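Local coordinates for protein mannuronan C5-epimerase (Pseudomonas syringae pv. tomato, PDB 4NK6) that epimerizes beta-D-mannuronate to alpha-L-guluronate residues within the alginate polymer and belongs to a periplasmic complex that protects the newly made polymer from degradation, at residues F241-Y246 and D265-G270. Numbering follows the deposited sequence.
Sequences FADMWY and DNIVYG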
loop_
_atom_site.group_PDB
_atom_site.type_symbol
_atom_site.label_atom_id
_atom_site.label_comp_id
_atom_site.label_asym_id
_atom_site.label_seq_id
_atom_site.Cartn_x
_atom_site.Cartn_y
_atom_site.Cartn_z
ATOM N N PHE A 241 -2.067 0.527 10.787
ATOM C CA PHE A 241 -1.251 -0.613 10.378
ATOM C C PHE A 241 0.153 -0.440 10.934
ATOM O O PHE A 241 0.788 0.593 10.722
ATOM C CB PHE A 241 -1.226 -0.717 8.844
ATOM C CG PHE A 241 -2.598 -0.817 8.241
ATOM C CD1 PHE A 241 -3.329 0.328 7.962
ATOM C CD2 PHE A 241 -3.176 -2.057 8.006
ATOM C CE1 PHE A 241 -4.620 0.239 7.430
ATOM C CE2 PHE A 241 -4.467 -2.153 7.485
ATOM C CZ PHE A 241 -5.187 -1.004 7.199
ATOM N N ALA A 242 0.631 -1.453 11.650
ATOM C CA ALA A 242 1.911 -1.369 12.334
ATOM C C ALA A 242 2.703 -2.661 12.165
ATOM O O ALA A 242 2.123 -3.741 12.120
ATOM C CB ALA A 242 1.689 -1.081 13.822
ATOM N N ASP A 243 4.025 -2.540 12.081
ATOM C CA ASP A 243 4.911 -3.708 12.047
ATOM C C ASP A 243 4.649 -4.617 10.835
ATOM O O ASP A 243 4.978 -5.809 10.858
ATOM C CB ASP A 243 4.801 -4.512 13.351
ATOM C CG ASP A 243 5.987 -5.456 13.556
ATOM O OD1 ASP A 243 7.132 -4.975 13.472
ATOM O OD2 ASP A 243 5.777 -6.670 13.762
ATOM N N MET A 244 4.041 -4.048 9.793
ATOM C CA MET A 244 3.763 -4.764 8.554
ATOM C C MET A 244 5.010 -4.784 7.679
ATOM O O MET A 244 5.788 -3.828 7.681
ATOM C CB MET A 244 2.643 -4.067 7.774
ATOM C CG MET A 244 1.444 -3.601 8.633
ATOM S SD MET A 244 0.191 -4.851 8.955
ATOM C CE MET A 244 -0.555 -4.974 7.325
ATOM N N TRP A 245 5.191 -5.852 6.907
ATOM C CA TRP A 245 6.307 -5.895 5.947
ATOM C C TRP A 245 6.160 -4.759 4.921
ATOM O O TRP A 245 7.051 -3.912 4.797
ATOM C CB TRP A 245 6.402 -7.287 5.294
ATOM C CG TRP A 245 7.480 -7.438 4.258
ATOM C CD1 TRP A 245 7.305 -7.503 2.909
ATOM C CD2 TRP A 245 8.891 -7.570 4.487
ATOM N NE1 TRP A 245 8.518 -7.649 2.281
ATOM C CE2 TRP A 245 9.508 -7.701 3.226
ATOM C CE3 TRP A 245 9.694 -7.577 5.633
ATOM C CZ2 TRP A 245 10.893 -7.833 3.075
ATOM C CZ3 TRP A 245 11.075 -7.716 5.480
ATOM C CH2 TRP A 245 11.656 -7.835 4.210
ATOM N N TYR A 246 5.036 -4.732 4.201
ATOM C CA TYR A 246 4.562 -3.517 3.526
ATOM C C TYR A 246 3.230 -3.176 4.165
ATOM O O TYR A 246 2.365 -4.044 4.290
ATOM C CB TYR A 246 4.288 -3.714 2.027
ATOM C CG TYR A 246 5.451 -4.132 1.135
ATOM C CD1 TYR A 246 6.741 -4.304 1.629
ATOM C CD2 TYR A 246 5.237 -4.358 -0.216
ATOM C CE1 TYR A 246 7.796 -4.699 0.776
ATOM C CE2 TYR A 246 6.264 -4.750 -1.059
ATOM C CZ TYR A 246 7.534 -4.918 -0.564
ATOM O OH TYR A 246 8.522 -5.303 -1.441
ATOM N N ASP A 265 5.727 2.444 11.930
ATOM C CA ASP A 265 6.752 1.458 12.249
ATOM C C ASP A 265 6.647 0.204 11.381
ATOM O O ASP A 265 6.864 -0.916 11.858
ATOM C CB ASP A 265 6.662 1.078 13.734
ATOM C CG ASP A 265 6.623 2.303 14.637
ATOM O OD1 ASP A 265 7.413 3.235 14.396
ATOM O OD2 ASP A 265 5.789 2.345 15.564
ATOM N N ASN A 266 6.296 0.381 10.117
ATOM C CA ASN A 266 6.317 -0.748 9.192
ATOM C C ASN A 266 7.730 -1.026 8.711
ATOM O O ASN A 266 8.605 -0.173 8.838
ATOM C CB ASN A 266 5.351 -0.509 8.044
ATOM C CG ASN A 266 3.928 -0.369 8.540
ATOM O OD1 ASN A 266 3.366 -1.317 9.085
ATOM N ND2 ASN A 266 3.357 0.823 8.405
ATOM N N ILE A 267 7.965 -2.219 8.174
ATOM C CA ILE A 267 9.337 -2.647 7.957
ATOM C C ILE A 267 9.963 -2.052 6.694
ATOM O O ILE A 267 10.943 -1.307 6.776
ATOM C CB ILE A 267 9.476 -4.194 7.939
ATOM C CG1 ILE A 267 8.719 -4.820 9.115
ATOM C CG2 ILE A 267 10.952 -4.591 7.914
ATOM C CD1 ILE A 267 9.105 -4.280 10.499
ATOM N N VAL A 268 9.421 -2.385 5.527
ATOM C CA VAL A 268 10.034 -1.920 4.288
ATOM C C VAL A 268 9.408 -0.624 3.764
ATOM O O VAL A 268 10.109 0.356 3.538
ATOM C CB VAL A 268 10.028 -3.001 3.174
ATOM C CG1 VAL A 268 10.789 -2.488 1.949
ATOM C CG2 VAL A 268 10.674 -4.297 3.670
ATOM N N TYR A 269 8.095 -0.639 3.546
ATOM C CA TYR A 269 7.373 0.524 3.038
ATOM C C TYR A 269 6.138 0.754 3.890
ATOM O O TYR A 269 5.588 -0.196 4.453
ATOM C CB TYR A 269 6.885 0.284 1.604
ATOM C CG TYR A 269 7.958 -0.012 0.571
ATOM C CD1 TYR A 269 9.018 0.863 0.367
ATOM C CD2 TYR A 269 7.881 -1.148 -0.230
ATOM C CE1 TYR A 269 9.985 0.610 -0.589
ATOM C CE2 TYR A 269 8.846 -1.412 -1.187
ATOM C CZ TYR A 269 9.890 -0.525 -1.364
ATOM O OH TYR A 269 10.850 -0.783 -2.314
ATOM N N GLY A 270 5.685 2.004 3.961
ATOM C CA GLY A 270 4.365 2.288 4.502
ATOM C C GLY A 270 3.289 1.946 3.485
ATOM O O GLY A 270 2.548 0.992 3.657
HETATM O O HOH W 1 7.434 -2.454 14.013
#
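Asp265 O takes two donors: a water 2.7 Å away, which also donates to Asp243 OD1, and, weakly, Asp243 N. Beside it the Asn266 amide group reaches across to 241-246, its CG anti to the carbonyl carbon (chi1 -61°). Met244 N meets a lone pair of Asn266 OD1 in the carbonyl plane at 2.9 Å, while Asn266 ND2 makes a weak bond to Phe241 O; the Met244 N bond sets the amide's orientation, with the weak ND2 bond probably adding to it. Backbone pairing continues from Ile267 N to Met244 O, 2.8 Å, then from Val268 N to Trp245 O. Val268 CG2 lies 3.5 Å from the centroid of the Trp245 six-membered ring, 8° off its normal, a CH-pi contact. Next to it Tyr269 turns an edge to the Tyr246 face, the planes at 60°, with Tyr269 CD2 over the ring centre. Asp243 OD2 is hydrogen-bonded to Ser203 OG and Tyr176 N and salt-bridged to Arg183, and Tyr246 stacks on Tyr212. These are equivalent turns of successive coils in the right-handed beta-helix, leading from strands 240-242 and 262-264 into the parallel strands 246-251 and 269-274, the latter containing His274, the inferred proton acceptor.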